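Local coordinates for shikimate dehydrogenase-like protein HI_0607 (Haemophilus influenzae, PDB 1NPY) that catalyses the NADP(+)-dependent oxidation of shikimate to 3-dehydroshikimate in vitro, with much lower activity than classical AroE enzymes, so shikimate may not be its biological substrate, at residues 4-16 against 52-66. Residues are numbered along the deposited sequence; the frame is centred on the assembly and turned at random.
Sequences KDTQLCMSLSGRP and VRALGIRGCAVSMPF
Met10 and Cys60 pair at the middle of two parallel neighbouring strands, 7-12 and 59-62, with both side chains on the face that also carries Leu12. A ladder of backbone bonds zips the edges together; its shortest rung runs from Ala61 N to Met10 O at 2.7 Å. On the Met10 face the packing is tight. Met10 CG sits between its own backbone N and carbonyl carbon (chi1 65°), 3.8 Å from Cys60 SG; the extended chi2 (176°) then carries SD to Ile57 CG2 at 3.7 Å. Leu12 CD1 reaches the same Cys60 sulfur, while Ile45, Ala48 and Ile49 of helix 45-55 cover Leu12. On the opposite face, Ser11 CB meets Ala61 CB at 3.8 Å, and Tyr250 of helix 235-251 touches Cys9 and Ala61. The ends are wetter: one water bridges Leu8 N and Gly56 O, and another donates to Met64 O, where a straight direct bond from Gly14 N (3.0 Å, 171°) closes the end. With strand 35-40 flanking strand 7-12 and helix 45-55 leading into strand 59-62, this is the parallel alpha/beta part of the shikimate dehydrogenase substrate-binding domain, ending beside Lys67, the inferred proton donor/acceptor.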
loop_
_atom_site.group_PDB
_atom_site.type_symbol
_atom_site.label_atom_id
_atom_site.label_comp_id
_atom_site.label_asym_id
_atom_site.label_seq_id
_atom_site.Cartn_x
_atom_site.Cartn_y
_atom_site.Cartn_z
ATOM N N LYS A 4 -5.879 13.960 29.335
ATOM C CA LYS A 4 -4.479 14.306 29.136
ATOM C C LYS A 4 -3.588 13.130 28.738
ATOM O O LYS A 4 -2.507 13.329 28.177
ATOM C CB LYS A 4 -3.934 14.958 30.408
ATOM C CG LYS A 4 -3.707 14.004 31.558
ATOM C CD LYS A 4 -3.491 14.757 32.879
ATOM C CE LYS A 4 -3.269 13.778 34.027
ATOM N NZ LYS A 4 -2.130 12.833 33.838
ATOM N N ASP A 5 -4.013 11.907 29.042
ATOM C CA ASP A 5 -3.191 10.732 28.776
ATOM C C ASP A 5 -3.532 10.077 27.444
ATOM O O ASP A 5 -2.875 9.114 27.052
ATOM C CB ASP A 5 -3.321 9.686 29.887
ATOM C CG ASP A 5 -2.742 10.156 31.208
ATOM O OD1 ASP A 5 -1.615 10.713 31.228
ATOM O OD2 ASP A 5 -3.398 9.939 32.249
ATOM N N THR A 6 -4.541 10.609 26.760
ATOM C CA THR A 6 -4.928 10.070 25.458
ATOM C C THR A 6 -3.755 10.256 24.504
ATOM O O THR A 6 -3.158 11.337 24.433
ATOM C CB THR A 6 -6.120 10.865 24.906
ATOM O OG1 THR A 6 -7.238 10.743 25.787
ATOM C CG2 THR A 6 -6.611 10.336 23.564
ATOM N N GLN A 7 -3.426 9.199 23.773
ATOM C CA GLN A 7 -2.352 9.290 22.795
ATOM C C GLN A 7 -2.906 9.749 21.447
ATOM O O GLN A 7 -3.947 9.265 21.026
ATOM C CB GLN A 7 -1.622 7.960 22.685
ATOM C CG GLN A 7 -0.930 7.666 24.029
ATOM C CD GLN A 7 -1.239 6.309 24.651
ATOM O OE1 GLN A 7 -0.457 5.370 24.472
ATOM N NE2 GLN A 7 -2.331 6.213 25.429
ATOM N N LEU A 8 -2.202 10.655 20.776
ATOM C CA LEU A 8 -2.588 11.076 19.425
ATOM C C LEU A 8 -1.787 10.315 18.375
ATOM O O LEU A 8 -0.552 10.240 18.431
ATOM C CB LEU A 8 -2.371 12.572 19.244
ATOM C CG LEU A 8 -2.632 13.143 17.852
ATOM C CD1 LEU A 8 -4.063 12.983 17.397
ATOM C CD2 LEU A 8 -2.216 14.609 17.840
ATOM N N CYS A 9 -2.500 9.717 17.428
ATOM C CA CYS A 9 -1.893 9.194 16.226
ATOM C C CYS A 9 -2.473 10.021 15.077
ATOM O O CYS A 9 -3.528 10.665 15.236
ATOM C CB CYS A 9 -2.162 7.711 15.998
ATOM S SG CYS A 9 -1.281 6.700 17.204
ATOM N N MET A 10 -1.732 10.045 13.986
ATOM C CA MET A 10 -2.043 11.027 12.948
ATOM C C MET A 10 -1.526 10.653 11.571
ATOM O O MET A 10 -0.881 9.615 11.386
ATOM C CB MET A 10 -1.424 12.361 13.370
ATOM C CG MET A 10 0.094 12.424 13.442
ATOM S SD MET A 10 0.684 14.071 13.822
ATOM C CE MET A 10 0.724 14.731 12.171
ATOM N N SER A 11 -1.847 11.497 10.590
ATOM C CA SER A 11 -1.250 11.344 9.271
ATOM C C SER A 11 -0.844 12.739 8.755
ATOM O O SER A 11 -1.366 13.757 9.213
ATOM C CB SER A 11 -2.207 10.701 8.281
ATOM O OG SER A 11 -3.335 11.502 7.994
ATOM N N LEU A 12 0.094 12.733 7.819
ATOM C CA LEU A 12 0.533 13.939 7.123
ATOM C C LEU A 12 0.468 13.673 5.631
ATOM O O LEU A 12 1.069 12.720 5.157
ATOM C CB LEU A 12 1.974 14.301 7.495
ATOM C CG LEU A 12 2.218 14.957 8.841
ATOM C CD1 LEU A 12 3.704 14.940 9.110
ATOM C CD2 LEU A 12 1.689 16.402 8.915
ATOM N N SER A 13 -0.222 14.535 4.882
ATOM C CA SER A 13 -0.342 14.395 3.435
ATOM C C SER A 13 -0.596 15.776 2.852
ATOM O O SER A 13 -1.121 16.656 3.532
ATOM C CB SER A 13 -1.572 13.610 2.971
ATOM O OG SER A 13 -2.142 12.815 3.976
ATOM N N GLY A 14 -0.318 15.909 1.561
ATOM C CA GLY A 14 -0.590 17.155 0.865
ATOM C C GLY A 14 -2.081 17.336 0.651
ATOM O O GLY A 14 -2.571 18.483 0.602
ATOM N N ARG A 15 -2.801 16.216 0.567
ATOM C CA ARG A 15 -4.248 16.213 0.370
ATOM C C ARG A 15 -4.874 15.173 1.294
ATOM O O ARG A 15 -5.083 14.020 0.903
ATOM C CB ARG A 15 -4.624 15.924 -1.094
ATOM C CG ARG A 15 -4.312 17.082 -2.046
ATOM C CD ARG A 15 -4.751 18.478 -1.592
ATOM N NE ARG A 15 -6.184 18.726 -1.723
ATOM C CZ ARG A 15 -6.826 18.873 -2.876
ATOM N NH1 ARG A 15 -6.187 18.770 -4.037
ATOM N NH2 ARG A 15 -8.134 19.103 -2.863
ATOM N N PRO A 16 -5.118 15.572 2.537
ATOM C CA PRO A 16 -5.689 14.632 3.505
ATOM C C PRO A 16 -7.022 14.016 3.087
ATOM O O PRO A 16 -7.891 14.640 2.449
ATOM C CB PRO A 16 -5.866 15.481 4.766
ATOM C CG PRO A 16 -4.920 16.645 4.632
ATOM C CD PRO A 16 -4.860 16.887 3.146
ATOM N N VAL A 52 6.219 16.077 15.794
ATOM C CA VAL A 52 5.702 14.770 16.185
ATOM C C VAL A 52 6.553 14.295 17.348
ATOM O O VAL A 52 6.051 13.890 18.388
ATOM C CB VAL A 52 5.790 13.756 15.008
ATOM C CG1 VAL A 52 5.690 12.281 15.444
ATOM C CG2 VAL A 52 4.765 14.086 13.955
ATOM N N ARG A 53 7.875 14.378 17.226
ATOM C CA ARG A 53 8.739 13.985 18.340
ATOM C C ARG A 53 8.578 14.851 19.592
ATOM O O ARG A 53 8.410 14.323 20.690
ATOM C CB ARG A 53 10.212 13.935 17.889
ATOM C CG ARG A 53 11.158 13.571 19.030
ATOM C CD ARG A 53 12.596 13.713 18.674
ATOM N NE ARG A 53 12.994 12.836 17.573
ATOM C CZ ARG A 53 13.278 13.227 16.340
ATOM N NH1 ARG A 53 13.178 14.493 15.978
ATOM N NH2 ARG A 53 13.667 12.345 15.420
ATOM N N ALA A 54 8.609 16.174 19.450
ATOM C CA ALA A 54 8.604 17.094 20.572
ATOM C C ALA A 54 7.305 17.050 21.368
ATOM O O ALA A 54 7.328 17.200 22.589
ATOM C CB ALA A 54 8.880 18.532 20.110
ATOM N N LEU A 55 6.204 16.775 20.676
ATOM C CA LEU A 55 4.890 16.758 21.302
ATOM C C LEU A 55 4.504 15.390 21.822
ATOM O O LEU A 55 3.472 15.256 22.468
ATOM C CB LEU A 55 3.839 17.239 20.312
ATOM C CG LEU A 55 3.977 18.688 19.848
ATOM C CD1 LEU A 55 2.986 18.989 18.751
ATOM C CD2 LEU A 55 3.817 19.681 20.980
ATOM N N GLY A 56 5.352 14.393 21.598
ATOM C CA GLY A 56 5.059 13.052 22.059
ATOM C C GLY A 56 3.897 12.400 21.332
ATOM O O GLY A 56 3.254 11.506 21.878
ATOM N N ILE A 57 3.681 12.753 20.072
ATOM C CA ILE A 57 2.670 12.111 19.238
ATOM C C ILE A 57 3.163 10.682 18.961
ATOM O O ILE A 57 4.314 10.475 18.632
ATOM C CB ILE A 57 2.477 12.978 17.964
ATOM C CG1 ILE A 57 1.792 14.285 18.386
ATOM C CG2 ILE A 57 1.798 12.197 16.867
ATOM C CD1 ILE A 57 1.590 15.329 17.314
ATOM N N ARG A 58 2.305 9.677 19.098
ATOM C CA ARG A 58 2.717 8.287 19.065
ATOM C C ARG A 58 3.006 7.716 17.691
ATOM O O ARG A 58 3.944 6.944 17.503
ATOM C CB ARG A 58 1.585 7.472 19.679
ATOM C CG ARG A 58 1.740 5.973 19.626
ATOM C CD ARG A 58 3.026 5.423 20.179
ATOM N NE ARG A 58 3.105 3.989 19.956
ATOM C CZ ARG A 58 4.178 3.238 20.120
ATOM N NH1 ARG A 58 5.331 3.785 20.471
ATOM N NH2 ARG A 58 4.124 1.928 19.878
ATOM N N GLY A 59 2.197 8.112 16.714
ATOM C CA GLY A 59 2.217 7.426 15.435
ATOM C C GLY A 59 1.851 8.413 14.344
ATOM O O GLY A 59 1.018 9.275 14.570
ATOM N N CYS A 60 2.520 8.332 13.200
ATOM C CA CYS A 60 2.180 9.216 12.076
ATOM C C CYS A 60 2.276 8.499 10.723
ATOM O O CYS A 60 3.362 8.090 10.292
ATOM C CB CYS A 60 3.103 10.448 12.118
ATOM S SG CYS A 60 2.748 11.700 10.839
ATOM N N ALA A 61 1.158 8.433 10.022
ATOM C CA ALA A 61 1.151 7.964 8.644
ATOM C C ALA A 61 1.691 9.077 7.761
ATOM O O ALA A 61 1.526 10.260 8.056
ATOM C CB ALA A 61 -0.220 7.499 8.176
ATOM N N VAL A 62 2.403 8.685 6.721
ATOM C CA VAL A 62 3.018 9.611 5.778
ATOM C C VAL A 62 2.546 9.272 4.370
ATOM O O VAL A 62 2.659 8.141 3.892
ATOM C CB VAL A 62 4.551 9.605 5.880
ATOM C CG1 VAL A 62 5.169 10.713 5.049
ATOM C CG2 VAL A 62 4.982 9.741 7.330
ATOM N N SER A 63 1.981 10.281 3.723
ATOM C CA SER A 63 1.531 10.194 2.337
ATOM C C SER A 63 2.294 11.156 1.437
ATOM O O SER A 63 3.129 11.941 1.867
ATOM C CB SER A 63 0.038 10.494 2.225
ATOM O OG SER A 63 -0.728 9.439 2.784
ATOM N N MET A 64 1.997 11.091 0.144
ATOM C CA MET A 64 2.548 12.066 -0.794
ATOM C C MET A 64 2.240 13.488 -0.301
ATOM O O MET A 64 1.142 13.712 0.209
ATOM C CB MET A 64 1.943 11.777 -2.182
ATOM C CG MET A 64 2.648 10.601 -2.843
ATOM S SD MET A 64 2.409 10.507 -4.640
ATOM C CE MET A 64 3.393 11.964 -5.147
ATOM N N PRO A 65 3.151 14.444 -0.456
ATOM C CA PRO A 65 4.476 14.279 -1.064
ATOM C C PRO A 65 5.661 14.162 -0.114
ATOM O O PRO A 65 6.740 14.682 -0.369
ATOM C CB PRO A 65 4.619 15.597 -1.823
ATOM C CG PRO A 65 4.018 16.581 -0.887
ATOM C CD PRO A 65 2.862 15.870 -0.208
ATOM N N PHE A 66 5.473 13.451 0.984
ATOM C CA PHE A 66 6.423 13.453 2.089
ATOM C C PHE A 66 7.097 12.111 2.354
ATOM O O PHE A 66 7.807 12.018 3.349
ATOM C CB PHE A 66 5.706 13.870 3.373
ATOM C CG PHE A 66 4.943 15.163 3.271
ATOM C CD1 PHE A 66 5.580 16.323 2.848
ATOM C CD2 PHE A 66 3.614 15.235 3.661
ATOM C CE1 PHE A 66 4.865 17.526 2.761
ATOM C CE2 PHE A 66 2.906 16.434 3.604
ATOM C CZ PHE A 66 3.550 17.579 3.164
HETATM O O HOH W 1 0.269 11.613 22.056
HETATM O O HOH W 2 -1.352 13.958 -0.793
#